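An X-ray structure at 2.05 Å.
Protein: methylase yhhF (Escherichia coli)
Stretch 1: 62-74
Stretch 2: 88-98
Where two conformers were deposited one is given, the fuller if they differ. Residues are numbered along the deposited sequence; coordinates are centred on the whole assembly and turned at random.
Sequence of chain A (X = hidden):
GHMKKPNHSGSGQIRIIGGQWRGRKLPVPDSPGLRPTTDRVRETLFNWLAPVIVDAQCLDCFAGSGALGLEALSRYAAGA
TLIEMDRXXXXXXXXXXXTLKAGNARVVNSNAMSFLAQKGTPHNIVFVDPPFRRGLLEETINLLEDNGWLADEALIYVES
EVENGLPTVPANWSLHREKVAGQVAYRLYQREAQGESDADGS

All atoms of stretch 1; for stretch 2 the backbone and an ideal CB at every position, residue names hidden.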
# COMPACT_ATOMS: atom_id res chain seq x y z
N PHE A 62 -4.07 1.37 -4.20
CA PHE A 62 -5.54 1.32 -4.05
C PHE A 62 -5.74 1.65 -2.60
O PHE A 62 -5.98 0.75 -1.76
CB PHE A 62 -6.14 -0.09 -4.36
CG PHE A 62 -5.70 -0.66 -5.68
CD1 PHE A 62 -6.42 -0.41 -6.84
CD2 PHE A 62 -4.52 -1.42 -5.76
CE1 PHE A 62 -5.95 -0.91 -8.10
CE2 PHE A 62 -4.05 -1.93 -6.98
CZ PHE A 62 -4.77 -1.69 -8.16
N ALA A 63 -5.61 2.94 -2.29
CA ALA A 63 -5.49 3.36 -0.88
C ALA A 63 -6.78 3.19 -0.07
O ALA A 63 -6.72 2.96 1.14
CB ALA A 63 -4.94 4.78 -0.77
N GLY A 64 -7.93 3.28 -0.73
CA GLY A 64 -9.25 3.07 -0.07
C GLY A 64 -9.43 3.92 1.18
O GLY A 64 -9.38 5.17 1.14
N SER A 65 -9.59 3.24 2.31
CA SER A 65 -9.72 3.91 3.63
C SER A 65 -8.42 4.63 4.08
O SER A 65 -8.44 5.48 4.97
CB SER A 65 -10.16 2.87 4.67
OG SER A 65 -9.24 1.79 4.66
N GLY A 66 -7.30 4.31 3.43
CA GLY A 66 -6.01 4.83 3.81
C GLY A 66 -5.41 4.06 4.98
O GLY A 66 -4.35 4.44 5.49
N ALA A 67 -6.06 2.98 5.44
CA ALA A 67 -5.51 2.18 6.55
C ALA A 67 -4.00 1.94 6.40
O ALA A 67 -3.22 2.22 7.33
CB ALA A 67 -6.27 0.86 6.72
N LEU A 68 -3.57 1.49 5.22
CA LEU A 68 -2.16 1.18 5.01
C LEU A 68 -1.26 2.41 4.94
O LEU A 68 -0.27 2.49 5.66
CB LEU A 68 -1.96 0.27 3.79
CG LEU A 68 -2.64 -1.09 3.84
CD1 LEU A 68 -2.29 -1.92 2.61
CD2 LEU A 68 -2.25 -1.85 5.14
N GLY A 69 -1.61 3.36 4.08
CA GLY A 69 -0.82 4.59 3.96
C GLY A 69 -0.73 5.40 5.25
O GLY A 69 0.33 5.92 5.59
N LEU A 70 -1.84 5.48 5.97
CA LEU A 70 -1.91 6.21 7.24
C LEU A 70 -1.11 5.58 8.38
O LEU A 70 -0.43 6.26 9.16
CB LEU A 70 -3.37 6.41 7.66
CG LEU A 70 -4.12 7.39 6.75
CD1 LEU A 70 -5.60 7.43 7.10
CD2 LEU A 70 -3.51 8.77 6.87
N GLU A 71 -1.19 4.28 8.48
CA GLU A 71 -0.35 3.53 9.40
C GLU A 71 1.14 3.73 9.03
O GLU A 71 1.98 3.91 9.92
CB GLU A 71 -0.80 2.07 9.35
CG GLU A 71 -0.26 1.15 10.37
CD GLU A 71 -0.91 1.31 11.72
OE1 GLU A 71 -2.17 1.38 11.81
OE2 GLU A 71 -0.12 1.39 12.67
N ALA A 72 1.47 3.74 7.72
CA ALA A 72 2.85 4.01 7.27
C ALA A 72 3.33 5.38 7.72
O ALA A 72 4.40 5.49 8.31
CB ALA A 72 3.02 3.79 5.72
N LEU A 73 2.53 6.43 7.51
CA LEU A 73 2.89 7.76 7.95
C LEU A 73 3.04 7.88 9.46
O LEU A 73 3.91 8.60 9.95
CB LEU A 73 1.86 8.78 7.45
CG LEU A 73 1.92 8.93 5.93
CD1 LEU A 73 0.53 9.41 5.42
CD2 LEU A 73 3.08 9.84 5.42
N SER A 74 2.18 7.18 10.18
CA SER A 74 2.24 7.21 11.63
C SER A 74 3.61 6.71 12.12
O SER A 74 4.21 7.29 13.04
CB SER A 74 1.11 6.36 12.21
OG SER A 74 1.05 6.51 13.61
N UNK A 88 -15.19 10.21 -3.82
CA UNK A 88 -15.65 10.42 -2.45
C UNK A 88 -14.62 9.91 -1.39
O UNK A 88 -14.36 10.57 -0.38
CB UNK A 88 -16.99 9.71 -2.26
N UNK A 89 -14.05 8.74 -1.66
CA UNK A 89 -13.08 8.12 -0.78
C UNK A 89 -11.75 8.91 -0.79
O UNK A 89 -11.20 9.16 0.28
CB UNK A 89 -12.85 6.67 -1.20
N UNK A 90 -11.28 9.32 -1.98
CA UNK A 90 -10.07 10.16 -2.12
C UNK A 90 -10.23 11.46 -1.32
O UNK A 90 -9.31 11.91 -0.65
CB UNK A 90 -9.80 10.48 -3.59
N UNK A 91 -11.41 12.07 -1.40
CA UNK A 91 -11.72 13.32 -0.65
C UNK A 91 -11.64 13.16 0.89
O UNK A 91 -11.12 14.04 1.58
CB UNK A 91 -13.12 13.80 -1.03
N UNK A 92 -12.16 12.04 1.41
CA UNK A 92 -12.15 11.79 2.86
C UNK A 92 -10.74 11.51 3.34
O UNK A 92 -10.32 11.98 4.41
CB UNK A 92 -13.07 10.62 3.22
N UNK A 93 -9.99 10.78 2.52
CA UNK A 93 -8.59 10.57 2.77
C UNK A 93 -7.84 11.91 2.97
O UNK A 93 -7.09 12.06 3.93
CB UNK A 93 -7.98 9.78 1.61
N UNK A 94 -8.05 12.86 2.06
CA UNK A 94 -7.45 14.19 2.13
C UNK A 94 -7.82 14.90 3.44
O UNK A 94 -6.98 15.55 4.07
CB UNK A 94 -7.89 15.03 0.93
N UNK A 95 -9.09 14.83 3.80
CA UNK A 95 -9.57 15.36 5.07
C UNK A 95 -8.87 14.72 6.26
O UNK A 95 -8.45 15.43 7.18
CB UNK A 95 -11.08 15.15 5.19
N UNK A 96 -8.72 13.38 6.24
CA UNK A 96 -8.06 12.71 7.36
C UNK A 96 -6.61 13.07 7.46
O UNK A 96 -6.11 13.21 8.56
CB UNK A 96 -8.20 11.19 7.23
N UNK A 97 -5.93 13.26 6.33
CA UNK A 97 -4.56 13.76 6.37
C UNK A 97 -4.46 15.17 6.98
O UNK A 97 -3.47 15.50 7.66
CB UNK A 97 -3.98 13.77 4.96
N UNK A 98 -5.46 16.01 6.71
CA UNK A 98 -5.48 17.37 7.24
C UNK A 98 -5.67 17.35 8.78
O UNK A 98 -4.96 18.06 9.50
CB UNK A 98 -6.59 18.18 6.57

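Stretch 2 is helical throughout, with phi near -60° and psi near -43°, so proline would cost a backbone hydrogen bond and glycine has no call from the angles. Its axis runs 17° from that of helix 67-74, in the same sense, with a closest approach of 11.7 Å. That spacing leaves room for side chains between the helices, whereas the turn from Ala63 to Gly66 comes nearer.

Position 88 has nothing of stretch 1 within 5.5 Å of its ideal CB, so almost any helix-compatible residue would fit. It is Ala88.

At position 89 the CA-to-CB bond points toward stretch 1, and the ideal CB lies 4.4 Å from Gly64 O. The CA atoms of 89 and Gly64 are 6.4 Å apart, leaving little depth. A small or beta-branched residue would suit, and a hydroxyl could address the carbonyl. The deposited residue is Val89, chi1 t, whose CG1 sits a tight 2.9 Å from Gly64 O, a contact without a hydrogen bond. A water joins the backbones beside it, donating to Gly64 O (2.9 Å) and to Val89 O (3.0 Å).

Position 90 points away and 91 is out of reach; stretch 1 constrains neither. They are Ser90, chi1 m, and Gln91.

Position 92 points sideways with no stretch 1 atom near its ideal CB, which allows a long polar chain. Gln92 turns along its own helix toward position 96.

Position 93 also starts sideways, its ideal CB 4.8 Å from Gly64 O and 5.5 Å from Ser65 O. Beyond it lie Ala63 CB, the bare CA of Gly66 and the methyls of Leu70, an apolar recess that suits leucine, isoleucine or methionine. It holds Leu93, chi1 t and chi2 p, which has more of its surface covered by stretch 1 than any other residue of stretch 2. Leu93 CD2 lies 3.9 Å from Ala63 CB; Leu93 CD1 lies 3.8 Å from Gly66 CA and 4.1 Å from Leu70 CD1. An ideal CB on Gly66 would come 2.5 Å from Leu93 CD1, a clash, so the missing side chain makes room for this methyl.

Positions 94 and 95 are out of reach, free to be polar or apolar. They are Ile94 and Lys95.

Position 96 points toward stretch 1, its ideal CB 4.6 Å from Leu70 CD1. An apolar residue could extend the leucine packing, while a polar one could turn to the carbonyl of Ser65. Asn96 takes the polar course through a second water, which donates to Ser65 O (2.9 Å) and accepts a weak hydrogen bond from Asn96 ND2 (2.7 Å). Asn96 OD1 also accepts from Gln92 NE2 at 3.0 Å.

Position 97 points sideways, its ideal CB 5.4 Å from Leu70 CD2. With Leu73 also nearby, a branched apolar chain long enough to reach both leucines would suit. Leu97 places CD2 3.7 Å from Leu70 CD2 and 3.7 Å from Leu73 CD1.

Position 98 is out of reach and unconstrained by stretch 1; it is Ala98.

Stretch 2, residues 88-98: AVSQQLIKNLA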
# COMPACT_ATOMS: atom_id res chain seq x y z
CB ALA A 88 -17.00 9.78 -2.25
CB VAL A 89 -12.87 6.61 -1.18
CG1 VAL A 89 -11.72 6.00 -0.40
CG2 VAL A 89 -14.18 5.81 -0.92
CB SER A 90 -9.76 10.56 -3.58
OG SER A 90 -9.85 9.49 -4.49
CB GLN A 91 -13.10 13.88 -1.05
CG GLN A 91 -13.17 14.50 -2.48
CD GLN A 91 -14.58 15.00 -2.88
OE1 GLN A 91 -15.59 14.73 -2.20
NE2 GLN A 91 -14.65 15.73 -4.00
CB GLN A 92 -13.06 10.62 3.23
CG GLN A 92 -13.15 10.33 4.77
CD GLN A 92 -13.71 11.49 5.56
OE1 GLN A 92 -14.83 11.93 5.30
NE2 GLN A 92 -12.94 11.99 6.54
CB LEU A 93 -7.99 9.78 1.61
CG LEU A 93 -6.64 9.12 1.83
CD1 LEU A 93 -6.44 8.59 3.29
CD2 LEU A 93 -6.51 8.02 0.81
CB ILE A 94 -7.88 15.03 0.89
CG1 ILE A 94 -7.19 14.51 -0.39
CG2 ILE A 94 -7.67 16.56 1.12
CD1 ILE A 94 -7.78 15.09 -1.67
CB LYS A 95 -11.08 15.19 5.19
CG LYS A 95 -11.90 16.10 4.27
CD LYS A 95 -13.36 15.82 4.48
CE LYS A 95 -14.21 16.32 3.33
NZ LYS A 95 -15.60 15.84 3.53
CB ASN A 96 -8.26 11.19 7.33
CG ASN A 96 -9.69 10.80 7.54
OD1 ASN A 96 -10.46 11.55 8.13
ND2 ASN A 96 -10.08 9.63 7.06
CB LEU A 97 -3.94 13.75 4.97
CG LEU A 97 -3.63 12.38 4.36
CD1 LEU A 97 -3.48 12.51 2.85
CD2 LEU A 97 -2.39 11.70 4.98
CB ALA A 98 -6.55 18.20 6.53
O HOH W 1 -10.80 7.30 2.60
O HOH W 2 -9.61 8.08 4.88
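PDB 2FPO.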